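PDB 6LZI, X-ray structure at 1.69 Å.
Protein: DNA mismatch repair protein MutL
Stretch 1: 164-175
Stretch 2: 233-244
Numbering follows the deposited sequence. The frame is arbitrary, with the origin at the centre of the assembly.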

# COMPACT_ATOMS: atom_id res chain seq x y z
N LEU A 164 -7.02 4.88 1.17
CA LEU A 164 -6.37 5.48 2.34
C LEU A 164 -5.96 4.43 3.36
O LEU A 164 -4.79 4.42 3.81
CB LEU A 164 -7.27 6.52 2.99
CG LEU A 164 -6.64 7.23 4.22
CD1 LEU A 164 -5.33 7.84 3.88
CD2 LEU A 164 -7.63 8.33 4.69
N GLU A 165 -6.89 3.50 3.68
CA GLU A 165 -6.57 2.39 4.60
C GLU A 165 -5.45 1.49 4.07
O GLU A 165 -4.57 1.07 4.83
CB GLU A 165 -7.80 1.51 4.87
CG GLU A 165 -8.80 2.10 5.90
CD GLU A 165 -8.08 2.60 7.15
OE1 GLU A 165 -8.11 3.83 7.42
OE2 GLU A 165 -7.45 1.76 7.84
N LEU A 166 -5.50 1.13 2.79
CA LEU A 166 -4.42 0.35 2.18
C LEU A 166 -3.07 1.01 2.31
O LEU A 166 -2.08 0.35 2.61
CB LEU A 166 -4.73 0.08 0.70
CG LEU A 166 -3.63 -0.69 -0.04
CD1 LEU A 166 -3.66 -2.18 0.39
CD2 LEU A 166 -3.72 -0.52 -1.58
N ILE A 167 -2.98 2.31 2.02
CA ILE A 167 -1.65 2.96 2.10
C ILE A 167 -1.18 3.03 3.55
O ILE A 167 -0.00 2.82 3.84
CB ILE A 167 -1.66 4.36 1.46
CG1 ILE A 167 -2.08 4.27 -0.02
CG2 ILE A 167 -0.25 4.99 1.69
CD1 ILE A 167 -1.19 3.34 -0.89
N LYS A 168 -2.11 3.23 4.49
CA LYS A 168 -1.73 3.16 5.90
C LYS A 168 -1.16 1.80 6.24
O LYS A 168 -0.17 1.69 6.97
CB LYS A 168 -2.93 3.48 6.81
CG LYS A 168 -3.29 4.96 6.75
CD LYS A 168 -4.55 5.25 7.57
CE LYS A 168 -4.86 6.78 7.41
NZ LYS A 168 -5.84 7.25 8.43
N GLU A 169 -1.77 0.75 5.68
CA GLU A 169 -1.33 -0.61 5.98
C GLU A 169 0.07 -0.88 5.47
O GLU A 169 0.90 -1.47 6.17
CB GLU A 169 -2.34 -1.56 5.38
CG GLU A 169 -2.05 -3.02 5.36
CD GLU A 169 -3.28 -3.75 4.82
OE1 GLU A 169 -3.26 -4.14 3.63
OE2 GLU A 169 -4.27 -3.86 5.58
N TYR A 170 0.36 -0.45 4.25
CA TYR A 170 1.73 -0.52 3.75
C TYR A 170 2.68 0.40 4.54
O TYR A 170 3.86 0.07 4.78
CB TYR A 170 1.75 -0.06 2.29
CG TYR A 170 1.32 -1.09 1.31
CD1 TYR A 170 2.07 -2.18 1.09
CD2 TYR A 170 0.18 -0.91 0.53
CE1 TYR A 170 1.72 -3.11 0.17
CE2 TYR A 170 -0.20 -1.86 -0.43
CZ TYR A 170 0.60 -2.97 -0.57
OH TYR A 170 0.35 -3.93 -1.53
N ALA A 171 2.20 1.56 4.92
CA ALA A 171 3.12 2.38 5.69
C ALA A 171 3.45 1.76 7.05
O ALA A 171 4.57 1.95 7.56
CB ALA A 171 2.59 3.78 5.98
N LEU A 172 2.49 1.05 7.63
CA LEU A 172 2.78 0.45 8.93
C LEU A 172 3.82 -0.67 8.89
O LEU A 172 4.40 -0.96 9.95
CB LEU A 172 1.48 -0.04 9.56
CG LEU A 172 0.59 1.11 10.11
CD1 LEU A 172 -0.90 0.66 10.35
CD2 LEU A 172 1.11 1.80 11.37
N THR A 173 4.06 -1.32 7.75
CA THR A 173 5.08 -2.35 7.68
C THR A 173 6.31 -1.92 6.91
O THR A 173 7.19 -2.73 6.67
CB THR A 173 4.53 -3.62 7.04
OG1 THR A 173 3.87 -3.30 5.80
CG2 THR A 173 3.52 -4.18 8.00
N ASN A 174 6.35 -0.67 6.49
CA ASN A 174 7.47 -0.18 5.71
C ASN A 174 7.91 1.16 6.25
O ASN A 174 7.75 2.18 5.58
CB ASN A 174 7.05 -0.07 4.25
CG ASN A 174 6.90 -1.42 3.60
OD1 ASN A 174 7.90 -2.03 3.22
ND2 ASN A 174 5.64 -1.92 3.50
N PRO A 175 8.41 1.20 7.48
CA PRO A 175 8.69 2.50 8.08
C PRO A 175 9.88 3.16 7.44
O PRO A 175 10.00 4.36 7.60
CB PRO A 175 8.92 2.17 9.58
CG PRO A 175 9.41 0.84 9.55
CD PRO A 175 8.61 0.12 8.49
N TYR A 233 -7.84 -2.33 15.85
CA TYR A 233 -7.04 -3.52 16.18
C TYR A 233 -6.41 -4.08 14.91
O TYR A 233 -7.05 -4.84 14.18
CB TYR A 233 -7.89 -4.57 16.88
CG TYR A 233 -8.71 -3.94 17.94
CD1 TYR A 233 -9.97 -3.41 17.65
CD2 TYR A 233 -8.23 -3.82 19.23
CE1 TYR A 233 -10.72 -2.79 18.64
CE2 TYR A 233 -8.98 -3.22 20.23
CZ TYR A 233 -10.23 -2.71 19.93
OH TYR A 233 -10.98 -2.10 20.92
N TYR A 234 -5.15 -3.68 14.67
CA TYR A 234 -4.37 -4.07 13.51
C TYR A 234 -3.43 -5.21 13.87
O TYR A 234 -2.84 -5.24 14.96
CB TYR A 234 -3.56 -2.88 12.99
CG TYR A 234 -4.42 -1.77 12.45
CD1 TYR A 234 -5.06 -0.89 13.30
CD2 TYR A 234 -4.62 -1.62 11.07
CE1 TYR A 234 -5.88 0.11 12.79
CE2 TYR A 234 -5.41 -0.60 10.56
CZ TYR A 234 -6.05 0.24 11.44
OH TYR A 234 -6.83 1.24 10.94
N VAL A 235 -3.29 -6.15 12.95
CA VAL A 235 -2.48 -7.34 13.17
C VAL A 235 -1.65 -7.61 11.93
O VAL A 235 -2.19 -7.76 10.83
CB VAL A 235 -3.33 -8.58 13.48
CG1 VAL A 235 -2.41 -9.75 13.69
CG2 VAL A 235 -4.24 -8.33 14.68
N PHE A 236 -0.35 -7.74 12.12
CA PHE A 236 0.56 -8.06 11.03
C PHE A 236 1.28 -9.32 11.46
O PHE A 236 1.95 -9.31 12.50
CB PHE A 236 1.55 -6.92 10.76
CG PHE A 236 0.89 -5.63 10.40
CD1 PHE A 236 0.50 -5.37 9.08
CD2 PHE A 236 0.61 -4.69 11.37
CE1 PHE A 236 -0.15 -4.20 8.73
CE2 PHE A 236 -0.06 -3.46 11.02
CZ PHE A 236 -0.41 -3.23 9.71
N ILE A 237 1.09 -10.41 10.71
CA ILE A 237 1.80 -11.65 10.99
C ILE A 237 2.87 -11.83 9.92
O ILE A 237 2.55 -11.95 8.73
CB ILE A 237 0.84 -12.85 11.08
CG1 ILE A 237 -0.18 -12.59 12.20
CG2 ILE A 237 1.62 -14.09 11.41
CD1 ILE A 237 -0.86 -13.82 12.78
N ASN A 238 4.12 -11.83 10.36
CA ASN A 238 5.30 -11.92 9.51
C ASN A 238 5.17 -10.91 8.37
O ASN A 238 5.17 -11.25 7.19
CB ASN A 238 5.51 -13.34 8.98
CG ASN A 238 5.50 -14.37 10.07
OD1 ASN A 238 5.20 -14.07 11.22
ND2 ASN A 238 5.80 -15.62 9.72
N LYS A 239 4.98 -9.66 8.78
CA LYS A 239 4.97 -8.48 7.93
C LYS A 239 3.75 -8.42 7.00
O LYS A 239 3.69 -7.55 6.14
CB LYS A 239 6.28 -8.36 7.13
CG LYS A 239 6.59 -6.96 6.56
CD LYS A 239 7.75 -7.00 5.56
CE LYS A 239 7.80 -5.78 4.65
NZ LYS A 239 6.46 -5.41 4.06
N ARG A 240 2.76 -9.30 7.18
CA ARG A 240 1.61 -9.19 6.29
C ARG A 240 0.35 -8.83 7.07
O ARG A 240 0.16 -9.32 8.19
CB ARG A 240 1.37 -10.51 5.53
CG ARG A 240 2.60 -11.06 4.87
CD ARG A 240 2.38 -12.49 4.37
NE ARG A 240 3.53 -13.35 4.67
CZ ARG A 240 3.79 -14.52 4.08
NH1 ARG A 240 2.98 -14.98 3.14
NH2 ARG A 240 4.87 -15.22 4.43
N PRO A 241 -0.55 -8.03 6.50
CA PRO A 241 -1.75 -7.61 7.25
C PRO A 241 -2.79 -8.73 7.34
O PRO A 241 -3.24 -9.28 6.33
CB PRO A 241 -2.28 -6.43 6.43
CG PRO A 241 -1.31 -6.26 5.29
CD PRO A 241 -0.51 -7.47 5.14
N ILE A 242 -3.21 -9.03 8.57
CA ILE A 242 -4.17 -10.07 8.90
C ILE A 242 -5.50 -9.41 9.25
O ILE A 242 -5.54 -8.52 10.10
CB ILE A 242 -3.66 -10.93 10.07
CG1 ILE A 242 -2.36 -11.62 9.67
CG2 ILE A 242 -4.69 -11.93 10.54
CD1 ILE A 242 -2.51 -12.51 8.47
N GLN A 243 -6.59 -9.87 8.63
CA GLN A 243 -7.92 -9.35 8.94
C GLN A 243 -8.74 -10.27 9.86
O GLN A 243 -9.91 -9.95 10.14
CB GLN A 243 -8.69 -9.08 7.65
CG GLN A 243 -8.24 -7.84 6.91
CD GLN A 243 -8.40 -6.58 7.74
OE1 GLN A 243 -7.41 -5.90 8.06
NE2 GLN A 243 -9.64 -6.24 8.08
N ASN A 244 -8.17 -11.38 10.33
CA ASN A 244 -8.91 -12.38 11.10
C ASN A 244 -9.76 -11.77 12.22
O ASN A 244 -9.30 -10.92 12.97
CB ASN A 244 -7.95 -13.40 11.69
CG ASN A 244 -7.23 -14.22 10.65
OD1 ASN A 244 -7.02 -13.77 9.50
ND2 ASN A 244 -6.81 -15.41 11.04

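A β-hairpin packs against one side of a helix in MutL, burying 462 Å² between the two stretches, counted over both sides. The axes of helix 164-173 and strand 233-237 approach to 10.5 Å with 53° between their N-to-C directions, so the contact runs obliquely along the helix. Because side chains alternate along a strand, Y234 and F236 point toward the helix, whereas Y233, V235 and I237 remain out of its reach.

Y234 (chi1 m) makes the one hydrogen bond between the stretches: its OH donates to OE2 of E165, 3.2 Å away. The carboxylate lies at the edge of the tyrosine ring, near its plane, where the hydroxyl can reach it; E165, whose CA-to-CB bond points sideways, brings its end nearer through m, m rotamers. The same ring has an apolar neighbour in L172, with CD1 of L172 4.4 Å from CD2 of Y234.

F236, also chi1 m, is buried and occupies the apolar centre. CG2 of T173 sits over one face of its ring, 3.9 Å from the ring centroid and 30° off the normal, a CH-pi contact; the closest pair is T173 CG2 to F236 CD1 at 3.4 Å. The p rotamer of T173 places this methyl over the ring. L172, itself buried, adds CB at 3.7 Å from F236 CZ, and the aliphatic CG of E169 lies 4.0 Å from F236 CE1.

The chain then reverses through a type I' turn from I237 to R240, with N238 and K239 at its centre, both at positive phi. I237 N donates to R240 O (2.9 Å) and R240 N to I237 O (3.1 Å), tying the hairpin end. K239 leaves the turn sideways, but its long chain, t through chi3, returns to the helix: CE is 3.7 Å from T173 O, and NZ lies 3.6 Å from ND2 of N174. ND2 of N174 donates to Y170 O at 3.0 Å; NZ and ND2 are both donors, so their approach is a contact and not a hydrogen bond.

On the returning strand R240 and I242 point away, while P241 between them points toward the helix. Its compact ring packs tightly on the end of E169, P241 CG to E169 CD at 3.2 Å; E169 reaches it with chi1 and chi2 both t. Backbone pairing of I242 N with V235 O (2.8 Å) joins this strand to the first. Q243, poorly ordered, adds only a marginal contact.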